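PDB 1GNY: endo-beta-1,4-xylanase Xyn10C from Pseudomonas cellulosa, which cleaves internal beta-1,4-xylosidic linkages of xylan through a C-terminal catalytic domain, this chain being its N-terminal xylan-binding CBM15 module. Local coordinates for residues Gly12-Ser18 and Gly41-Asp47. Numbering follows the deposited sequence.
With XYP (beta-D-xylopyranose), chain B.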
ATOM      1  N   GLY A  12      -6.243   6.570 -10.932  1.00 15.73           N
ATOM      2  CA  GLY A  12      -4.921   6.830 -10.415  1.00 15.05           C
ATOM      3  C   GLY A  12      -4.114   5.661  -9.882  1.00 14.60           C
ATOM      4  O   GLY A  12      -2.975   5.865  -9.463  1.00 15.12           O
ATOM      5  N   TRP A  13      -4.664   4.458  -9.921  1.00 13.50           N
ATOM      6  CA  TRP A  13      -3.910   3.293  -9.472  1.00 12.88           C
ATOM      7  C   TRP A  13      -3.185   2.583 -10.618  1.00 14.30           C
ATOM      8  O   TRP A  13      -3.593   2.648 -11.779  1.00 15.10           O
ATOM      9  CB  TRP A  13      -4.801   2.301  -8.750  1.00 13.69           C
ATOM     10  CG  TRP A  13      -5.272   2.721  -7.359  1.00 12.30           C
ATOM     11  CD1 TRP A  13      -6.257   3.619  -7.043  1.00 12.63           C
ATOM     12  CD2 TRP A  13      -4.810   2.185  -6.121  1.00 12.66           C
ATOM     13  NE1 TRP A  13      -6.430   3.678  -5.680  1.00 13.64           N
ATOM     14  CE2 TRP A  13      -5.547   2.806  -5.088  1.00 13.18           C
ATOM     15  CE3 TRP A  13      -3.827   1.230  -5.772  1.00 13.50           C
ATOM     16  CZ2 TRP A  13      -5.340   2.509  -3.755  1.00 15.05           C
ATOM     17  CZ3 TRP A  13      -3.645   0.917  -4.472  1.00 12.49           C
ATOM     18  CH2 TRP A  13      -4.389   1.560  -3.456  1.00 13.78           C
ATOM     19  N   ARG A  14      -2.136   1.850 -10.253  1.00 12.41           N
ATOM     20  CA  ARG A  14      -1.321   1.043 -11.186  1.00 13.58           C
ATOM     21  C   ARG A  14      -0.872  -0.230 -10.510  1.00 13.04           C
ATOM     22  O   ARG A  14      -0.754  -0.278  -9.287  1.00 13.90           O
ATOM     23  CB  ARG A  14      -0.004   1.765 -11.556  1.00 14.32           C
ATOM     24  CG  ARG A  14      -0.085   3.176 -12.050  1.00 18.81           C
ATOM     25  CD  ARG A  14       1.307   3.791 -12.312  1.00 18.14           C
ATOM     26  NE  ARG A  14       2.174   4.057 -11.139  1.00 19.29           N
ATOM     27  CZ  ARG A  14       2.081   5.140 -10.366  1.00 17.13           C
ATOM     28  NH1 ARG A  14       1.171   6.069 -10.594  1.00 17.45           N
ATOM     29  NH2 ARG A  14       2.927   5.331  -9.363  1.00 16.71           N
ATOM     30  N   GLY A  15      -0.601  -1.257 -11.315  1.00 13.06           N
ATOM     31  CA  GLY A  15       0.132  -2.406 -10.819  1.00 13.13           C
ATOM     32  C   GLY A  15       1.574  -1.965 -10.560  1.00 13.74           C
ATOM     33  O   GLY A  15       2.059  -0.933 -11.064  1.00 14.04           O
ATOM     34  N   ASN A  16       2.243  -2.755  -9.716  1.00 12.85           N
ATOM     35  CA  ASN A  16       3.665  -2.519  -9.322  1.00 13.30           C
ATOM     36  C   ASN A  16       4.441  -3.812  -9.077  1.00 13.91           C
ATOM     37  O   ASN A  16       3.880  -4.814  -8.601  1.00 12.48           O
ATOM     38  CB  ASN A  16       3.739  -1.704  -8.045  1.00 13.60           C
ATOM     39  CG  ASN A  16       5.061  -1.002  -7.858  1.00 13.67           C
ATOM     40  OD1 ASN A  16       5.817  -1.266  -6.887  1.00 15.79           O
ATOM     41  ND2 ASN A  16       5.327  -0.075  -8.715  1.00 10.93           N
ATOM     42  N   ALA A  17       5.720  -3.775  -9.463  1.00 13.40           N
ATOM     43  CA  ALA A  17       6.661  -4.873  -9.180  1.00 14.39           C
ATOM     44  C   ALA A  17       7.923  -4.275  -8.571  1.00 15.33           C
ATOM     45  O   ALA A  17       8.573  -3.446  -9.169  1.00 14.69           O
ATOM     46  CB  ALA A  17       7.004  -5.640 -10.404  1.00 14.65           C
ATOM     47  N   SER A  18       8.243  -4.685  -7.353  1.00 16.02           N
ATOM     48  CA  SER A  18       9.485  -4.240  -6.674  1.00 18.48           C
ATOM     49  C   SER A  18      10.561  -5.336  -6.542  1.00 19.46           C
ATOM     50  O   SER A  18      11.652  -5.073  -6.009  1.00 21.40           O
ATOM     51  CB  SER A  18       9.131  -3.712  -5.268  1.00 17.82           C
ATOM     52  OG  SER A  18       8.691  -4.803  -4.425  1.00 16.11           O
ATOM     53  N   GLY A  41       6.868  -9.166  -4.140  1.00 14.11           N
ATOM     54  CA  GLY A  41       7.017  -7.804  -4.638  1.00 13.53           C
ATOM     55  C   GLY A  41       5.963  -7.310  -5.610  1.00 13.58           C
ATOM     56  O   GLY A  41       6.073  -6.185  -6.046  1.00 12.37           O
ATOM     57  N   VAL A  42       4.944  -8.117  -5.901  1.00 12.59           N
ATOM     58  CA  VAL A  42       3.859  -7.701  -6.807  1.00 12.91           C
ATOM     59  C   VAL A  42       2.835  -6.980  -5.925  1.00 11.84           C
ATOM     60  O   VAL A  42       2.459  -7.483  -4.861  1.00 11.88           O
ATOM     61  CB  VAL A  42       3.249  -8.884  -7.606  1.00 13.13           C
ATOM     62  CG1 VAL A  42       2.035  -8.454  -8.425  1.00 14.04           C
ATOM     63  CG2 VAL A  42       4.339  -9.503  -8.509  1.00 14.39           C
ATOM     64  N   GLY A  43       2.383  -5.822  -6.378  1.00 11.43           N
ATOM     65  CA  GLY A  43       1.426  -5.025  -5.635  1.00 10.59           C
ATOM     66  C   GLY A  43       0.619  -4.055  -6.470  1.00 11.48           C
ATOM     67  O   GLY A  43       0.552  -4.155  -7.693  1.00 11.40           O
ATOM     68  N   ALA A  44       0.047  -3.078  -5.753  1.00 11.44           N
ATOM     69  CA  ALA A  44      -0.776  -2.001  -6.325  1.00 11.94           C
ATOM     70  C   ALA A  44      -0.406  -0.697  -5.650  1.00 11.57           C
ATOM     71  O   ALA A  44      -0.245  -0.685  -4.443  1.00 12.20           O
ATOM     72  CB  ALA A  44      -2.201  -2.289  -6.120  1.00 12.74           C
ATOM     73  N   VAL A  45      -0.275   0.359  -6.451  1.00 11.35           N
ATOM     74  CA  VAL A  45       0.181   1.671  -5.984  1.00 11.29           C
ATOM     75  C   VAL A  45      -0.587   2.851  -6.581  1.00 12.16           C
ATOM     76  O   VAL A  45      -1.242   2.699  -7.619  1.00 12.46           O
ATOM     77  CB  VAL A  45       1.699   1.901  -6.308  1.00 11.03           C
ATOM     78  CG1 VAL A  45       2.626   0.896  -5.560  1.00 11.65           C
ATOM     79  CG2 VAL A  45       1.971   1.904  -7.772  1.00 10.09           C
ATOM     80  N   PHE A  46      -0.450   4.003  -5.917  1.00 12.01           N
ATOM     81  CA  PHE A  46      -0.978   5.280  -6.379  1.00 11.82           C
ATOM     82  C   PHE A  46       0.023   6.334  -5.922  1.00 13.21           C
ATOM     83  O   PHE A  46       0.917   6.067  -5.105  1.00 13.53           O
ATOM     84  CB  PHE A  46      -2.377   5.560  -5.805  1.00 12.75           C
ATOM     85  CG  PHE A  46      -2.396   5.658  -4.303  1.00 12.77           C
ATOM     86  CD1 PHE A  46      -2.507   4.510  -3.532  1.00 15.11           C
ATOM     87  CD2 PHE A  46      -2.228   6.893  -3.663  1.00 14.22           C
ATOM     88  CE1 PHE A  46      -2.470   4.585  -2.142  1.00 14.41           C
ATOM     89  CE2 PHE A  46      -2.194   6.959  -2.272  1.00 14.19           C
ATOM     90  CZ  PHE A  46      -2.294   5.813  -1.524  1.00 14.59           C
ATOM     91  N   ASP A  47      -0.167   7.555  -6.400  1.00 15.09           N
ATOM     92  CA  ASP A  47       0.721   8.638  -6.011  1.00 15.72           C
ATOM     93  C   ASP A  47       0.043   9.692  -5.152  1.00 15.64           C
ATOM     94  O   ASP A  47      -1.102  10.076  -5.398  1.00 16.66           O
ATOM     95  CB  ASP A  47       1.262   9.379  -7.229  1.00 15.67           C
ATOM     96  CG  ASP A  47       2.056   8.516  -8.126  1.00 17.14           C
ATOM     97  OD1 ASP A  47       2.786   7.609  -7.642  1.00 16.37           O
ATOM     98  OD2 ASP A  47       2.033   8.701  -9.352  1.00 20.01           O
TER
HETATM   99  C1  XYP B   2       9.788   0.527  -9.754  1.00 18.73           C
HETATM  100  C2  XYP B   2       8.758   0.248  -8.671  1.00 15.52           C
HETATM  101  C3  XYP B   2       9.358   0.457  -7.283  1.00 15.12           C
HETATM  102  C4  XYP B   2      10.713  -0.250  -7.168  1.00 16.53           C
HETATM  103  C5  XYP B   2      11.569   0.140  -8.357  1.00 17.25           C
HETATM  104  O2  XYP B   2       7.649   1.131  -8.810  1.00 15.43           O
HETATM  105  O3  XYP B   2       8.474  -0.028  -6.284  1.00 13.94           O
HETATM  106  O4  XYP B   2      11.326   0.187  -5.977  1.00 14.99           O
HETATM  107  O5  XYP B   2      10.940  -0.175  -9.580  1.00 17.09           O
HETATM  108  O   HOH W   1      -2.018   8.232  -8.593  1.00 20.04           O
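Start with the backbone: 14-17 and 42-47 run antiparallel, and Arg14-Val45 and Asn16-Gly43 are its two hydrogen-bonded pairs. In the first, Arg14 N gives to Val45 O and Val45 N to Arg14 O, both at 2.9 Å; in the second, Asn16 N reaches Gly43 O at 3.0 Å and Gly43 N reaches Asn16 O at 2.9 Å. Past the strand end Ser18 N still finds Gly41 O at 2.9 Å. At the other end the direct pairing gives way to a water, which donates to Gly12 O (2.7 Å) and accepts from Asp47 N (2.9 Å).

Arg14 and Asp47 form a two-pronged salt bridge, NH2 to OD1 at 2.9 Å and NH1 to OD2 at 3.0 Å. Both charges have further partners: Gln127 accepts from Arg14 NH2, and Lys83 pairs with Asp47 OD2. On the same face as Arg14 and Val45, Asn16 turns its amide to a xylose unit of the bound xylo-oligosaccharide, with ND2 donating to its O2 at 2.6 Å and OD1 lying 3.0 Å from its O3; Gln81 and Gln127 hold the same sugar. The pairing thus sets Asn16 in the module's xylan-binding site. Ser18 OG is hydrogen-bonded to Gln131.

Phe46 CB sits over the five-membered ring of Trp13 in a CH-pi contact, 4.2 Å from its centroid, while Trp13 NE1 is satisfied by Asp8 O.

In this beta-sandwich, strand 14-17 is one edge of a five-stranded antiparallel sheet; 42-48 is next, its other edge hydrogen-bonded to 126-133, while Trp13 and Ala44 pack against strand 32-36 of the six-stranded sheet.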